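Local coordinates for protein alpha,alpha-trehalose-phosphate synthase (UDP-forming) (Burkholderia multivorans, PDB 5UOF) that belongs to glycosyltransferase family 20 and is built on the two-domain GT-B fold, at residues A[450-453]-A[454-458]; A[373-376]-A[377-380]. One frame throughout, in Å; residues are numbered along the deposited sequence.

Contact 1: A[450-453]-A[454-458]; sequences LSVW and RDTFV. With EDO (1,2-ethanediol), chain Q.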
loop_
_atom_site.group_PDB
_atom_site.type_symbol
_atom_site.label_atom_id
_atom_site.label_comp_id
_atom_site.label_asym_id
_atom_site.label_seq_id
_atom_site.Cartn_x
_atom_site.Cartn_y
_atom_site.Cartn_z
ATOM N N LEU A 450 22.271 -15.432 -14.008
ATOM C CA LEU A 450 21.066 -15.448 -14.836
ATOM C C LEU A 450 20.681 -16.861 -15.271
ATOM O O LEU A 450 19.495 -17.133 -15.516
ATOM C CB LEU A 450 21.273 -14.546 -16.053
ATOM C CG LEU A 450 20.122 -14.379 -17.051
ATOM C CD1 LEU A 450 18.830 -13.969 -16.328
ATOM C CD2 LEU A 450 20.493 -13.308 -18.076
ATOM N N SER A 451 21.656 -17.777 -15.372
ATOM C CA SER A 451 21.314 -19.135 -15.776
ATOM C C SER A 451 20.486 -19.857 -14.721
ATOM O O SER A 451 19.755 -20.795 -15.061
ATOM C CB SER A 451 22.581 -19.941 -16.085
ATOM O OG SER A 451 23.215 -20.368 -14.896
ATOM N N VAL A 452 20.566 -19.440 -13.453
ATOM C CA VAL A 452 19.768 -20.086 -12.416
ATOM C C VAL A 452 18.282 -19.820 -12.648
ATOM O O VAL A 452 17.461 -20.738 -12.590
ATOM C CB VAL A 452 20.226 -19.632 -11.018
ATOM C CG1 VAL A 452 19.362 -20.278 -9.929
ATOM C CG2 VAL A 452 21.710 -19.989 -10.825
ATOM N N TRP A 453 17.921 -18.566 -12.931
ATOM C CA TRP A 453 16.537 -18.236 -13.276
ATOM C C TRP A 453 16.043 -19.091 -14.431
ATOM O O TRP A 453 15.005 -19.758 -14.342
ATOM C CB TRP A 453 16.452 -16.750 -13.632
ATOM C CG TRP A 453 15.128 -16.239 -14.117
ATOM C CD1 TRP A 453 14.020 -15.969 -13.360
ATOM C CD2 TRP A 453 14.800 -15.852 -15.459
ATOM N NE1 TRP A 453 13.012 -15.473 -14.158
ATOM C CE2 TRP A 453 13.475 -15.368 -15.443
ATOM C CE3 TRP A 453 15.500 -15.865 -16.671
ATOM C CZ2 TRP A 453 12.833 -14.916 -16.590
ATOM C CZ3 TRP A 453 14.864 -15.409 -17.806
ATOM C CH2 TRP A 453 13.541 -14.946 -17.761
ATOM N N ARG A 454 16.792 -19.084 -15.529
ATOM C CA ARG A 454 16.383 -19.818 -16.713
ATOM C C ARG A 454 16.272 -21.312 -16.427
ATOM O O ARG A 454 15.247 -21.946 -16.720
ATOM C CB ARG A 454 17.387 -19.549 -17.832
ATOM C CG ARG A 454 17.276 -20.518 -18.971
ATOM C CD ARG A 454 18.197 -20.124 -20.115
ATOM N NE ARG A 454 19.606 -20.336 -19.817
ATOM C CZ ARG A 454 20.485 -19.359 -19.620
ATOM N NH1 ARG A 454 20.108 -18.087 -19.679
ATOM N NH2 ARG A 454 21.747 -19.659 -19.361
ATOM N N ASP A 455 17.323 -21.892 -15.845
ATOM C CA ASP A 455 17.397 -23.343 -15.707
ATOM C C ASP A 455 16.382 -23.870 -14.703
ATOM O O ASP A 455 15.766 -24.919 -14.938
ATOM C CB ASP A 455 18.806 -23.761 -15.291
ATOM C CG ASP A 455 19.811 -23.624 -16.417
ATOM O OD1 ASP A 455 19.397 -23.590 -17.598
ATOM O OD2 ASP A 455 21.016 -23.550 -16.113
ATOM N N THR A 456 16.191 -23.173 -13.574
ATOM C CA THR A 456 15.266 -23.677 -12.562
ATOM C C THR A 456 13.818 -23.522 -13.014
ATOM O O THR A 456 12.984 -24.394 -12.752
ATOM C CB THR A 456 15.503 -22.973 -11.225
ATOM O OG1 THR A 456 15.347 -21.564 -11.391
ATOM C CG2 THR A 456 16.921 -23.251 -10.729
ATOM N N PHE A 457 13.499 -22.422 -13.707
ATOM C CA PHE A 457 12.123 -22.264 -14.166
ATOM C C PHE A 457 11.797 -23.302 -15.233
ATOM O O PHE A 457 10.757 -23.968 -15.167
ATOM C CB PHE A 457 11.870 -20.849 -14.690
ATOM C CG PHE A 457 10.405 -20.512 -14.798
ATOM C CD1 PHE A 457 9.641 -20.978 -15.858
ATOM C CD2 PHE A 457 9.784 -19.750 -13.822
ATOM C CE1 PHE A 457 8.286 -20.686 -15.947
ATOM C CE2 PHE A 457 8.434 -19.447 -13.901
ATOM C CZ PHE A 457 7.675 -19.918 -14.969
ATOM N N VAL A 458 12.695 -23.486 -16.203
ATOM C CA VAL A 458 12.452 -24.483 -17.246
ATOM C C VAL A 458 12.359 -25.881 -16.638
ATOM O O VAL A 458 11.527 -26.697 -17.050
ATOM C CB VAL A 458 13.539 -24.396 -18.333
ATOM C CG1 VAL A 458 13.444 -25.597 -19.284
ATOM C CG2 VAL A 458 13.405 -23.088 -19.103
HETATM C C1 EDO Q . 17.574 -25.622 -20.027
HETATM O O1 EDO Q . 17.884 -25.609 -18.629
HETATM C C2 EDO Q . 17.661 -24.212 -20.594
HETATM O O2 EDO Q . 18.994 -23.908 -21.035
HETATM O O HOH W 1 22.149 -22.880 -13.796
#

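Contact 2: A[373-376]-A[377-380]; sequences GMNL and VAKE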
loop_
_atom_site.group_PDB
_atom_site.type_symbol
_atom_site.label_atom_id
_atom_site.label_comp_id
_atom_site.label_asym_id
_atom_site.label_seq_id
_atom_site.Cartn_x
_atom_site.Cartn_y
_atom_site.Cartn_z
ATOM N N GLY A 373 10.638 -4.624 -8.352
ATOM C CA GLY A 373 10.577 -6.077 -8.293
ATOM C C GLY A 373 11.930 -6.717 -8.043
ATOM O O GLY A 373 12.020 -7.765 -7.392
ATOM N N MET A 374 12.993 -6.123 -8.584
ATOM C CA MET A 374 14.328 -6.684 -8.413
ATOM C C MET A 374 15.353 -5.560 -8.415
ATOM O O MET A 374 15.924 -5.245 -7.369
ATOM C CB MET A 374 14.614 -7.729 -9.510
ATOM C CG MET A 374 16.022 -8.349 -9.457
ATOM S SD MET A 374 16.416 -9.057 -7.838
ATOM C CE MET A 374 15.081 -10.242 -7.611
ATOM N N ASN A 375 15.537 -4.936 -9.585
ATOM C CA ASN A 375 16.491 -3.878 -9.914
ATOM C C ASN A 375 17.814 -4.484 -10.356
ATOM O O ASN A 375 18.679 -4.813 -9.534
ATOM C CB ASN A 375 16.726 -2.877 -8.779
ATOM C CG ASN A 375 17.379 -1.618 -9.284
ATOM O OD1 ASN A 375 18.539 -1.646 -9.686
ATOM N ND2 ASN A 375 16.629 -0.524 -9.326
ATOM N N LEU A 376 17.979 -4.621 -11.672
ATOM C CA LEU A 376 19.212 -5.180 -12.207
ATOM C C LEU A 376 20.354 -4.172 -12.230
ATOM O O LEU A 376 21.521 -4.580 -12.236
ATOM C CB LEU A 376 18.960 -5.741 -13.612
ATOM C CG LEU A 376 17.936 -6.889 -13.645
ATOM C CD1 LEU A 376 17.600 -7.276 -15.076
ATOM C CD2 LEU A 376 18.436 -8.105 -12.865
ATOM N N VAL A 377 20.058 -2.870 -12.219
ATOM C CA VAL A 377 21.140 -1.890 -12.108
ATOM C C VAL A 377 21.947 -2.125 -10.836
ATOM O O VAL A 377 23.176 -2.036 -10.852
ATOM C CB VAL A 377 20.586 -0.452 -12.188
ATOM C CG1 VAL A 377 21.592 0.556 -11.644
ATOM C CG2 VAL A 377 20.225 -0.117 -13.634
ATOM N N ALA A 378 21.281 -2.459 -9.720
ATOM C CA ALA A 378 22.030 -2.739 -8.493
ATOM C C ALA A 378 23.010 -3.897 -8.688
ATOM O O ALA A 378 24.161 -3.828 -8.247
ATOM C CB ALA A 378 21.068 -3.033 -7.339
ATOM N N LYS A 379 22.579 -4.960 -9.377
ATOM C CA LYS A 379 23.453 -6.109 -9.578
ATOM C C LYS A 379 24.556 -5.781 -10.577
ATOM O O LYS A 379 25.718 -6.176 -10.383
ATOM C CB LYS A 379 22.623 -7.316 -10.040
ATOM C CG LYS A 379 21.538 -7.716 -9.013
ATOM C CD LYS A 379 20.902 -9.056 -9.330
ATOM C CE LYS A 379 19.999 -9.529 -8.161
ATOM N NZ LYS A 379 19.385 -10.882 -8.410
ATOM N N GLU A 380 24.205 -5.062 -11.648
ATOM C CA GLU A 380 25.192 -4.617 -12.630
ATOM C C GLU A 380 26.231 -3.705 -11.997
ATOM O O GLU A 380 27.419 -3.765 -12.353
ATOM C CB GLU A 380 24.504 -3.881 -13.776
ATOM C CG GLU A 380 23.628 -4.781 -14.627
ATOM C CD GLU A 380 22.598 -4.013 -15.442
ATOM O OE1 GLU A 380 22.601 -2.769 -15.406
ATOM O OE2 GLU A 380 21.789 -4.664 -16.133
#

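Contact 1: A[450-453]-A[454-458]
Two groups of Thr456 grip one acceptor, the carbonyl oxygen of Val452, one helical turn earlier. In the conformer described, one of two modelled, Thr456 OG1 donates to Val452 O at 2.6 Å, while the amide Thr456 N reaches the same oxygen at 2.9 Å from the opposite face of the carbonyl plane. Here chi1 of 58° sets OG1 between its own N and C, turned back over the preceding turn; CG2 then lies 3.9 Å from Val452 CG1. Arg454 N to Leu450 O, at 3.3 Å, is weak. In one of its two modelled conformers, Ser451 OG shares a water with Asp455 OD2 and bonds Asp449. A 1,2-ethanediol, probably from the crystallisation liquor, donates from O1 to Asp455 OD1 at 2.7 Å. The Arg454 chain, bent at chi3 (71°), lays one guanidinium face over Ser451, with NH2 3.4 Å from Ser451 CB; its NH groups bond Tyr238 and the carbonyl of Gly35. Trp453 and Phe457 meet Trp137 of the N-terminal Rossmann-like domain, to which this C-terminal helix returns, as in other GT-B proteins. In that conformer, the Thr456 hydroxyl is satisfied by the backbone of its own helix.

Contact 2: A[373-376]-A[377-380]
Val377 opens the run by setting its CB 3.4 Å from Asn375 OD1, the amide oxygen that folds over the start of helix 376-384. Its backbone N is also near that oxygen, but the angle is poor for a hydrogen bond. The next amide takes the cap: Ala378 N donates to Asn375 OD1 at 2.9 Å, with an N-H...O angle of 150°, and the donor lies in the plane of the side-chain carbonyl. Asn375 is therefore the N-cap, its CG anti to the backbone N (chi1 -163°) and its ND2 bonded to Asp372, which holds the other end of the amide. Beyond the cap, the methyl of Ala378 packs on Val367, Leu393 and Leu395, residues of two neighbouring strands in the six-stranded parallel sheet. This loop and helix thus form part of the strand-helix-strand succession of a Rossmann-like domain, the C-terminal half of the GT-B fold, helix 376-384 linking strands 364-367 and 392-396. Lys379 comes next, its chain extended beyond CG and crossing Met374 at about a right angle. Met374, bent at chi2 and chi3, brings SD to 3.6 Å from Lys379 CE and 3.5 Å from NZ; the ammonium group itself forms a salt bridge with Glu404 and a hydrogen bond to the carbonyl of Ile235. Glu380 ends the segment with the helical bond of its N to Leu376 O, 2.8 Å long and nearly straight at 171°. Its CG lies 3.2 Å from that same carbonyl oxygen, while OE2 is 3.9 Å from Leu376 CB and pairs with Arg352.

Contacts 1 and 2 lie in one GT-B chain, their centres about 17 Å apart and their nearest atoms about 7 Å apart, without touching. Residues 234 to 238 supply partners to both: Ile235 lies against the Trp453 side chain of contact 1, and Pro234 against the Met374 side chain of contact 2. Contact 2 holds the N-cap of helix 376-384 in the C-terminal domain, whereas contact 1 lies on helix 450-472, which packs against the N-terminal domain. The sodium ion, held by Arg360, Ser362 and Gln385, is about 12 Å from the Glu380 side chain.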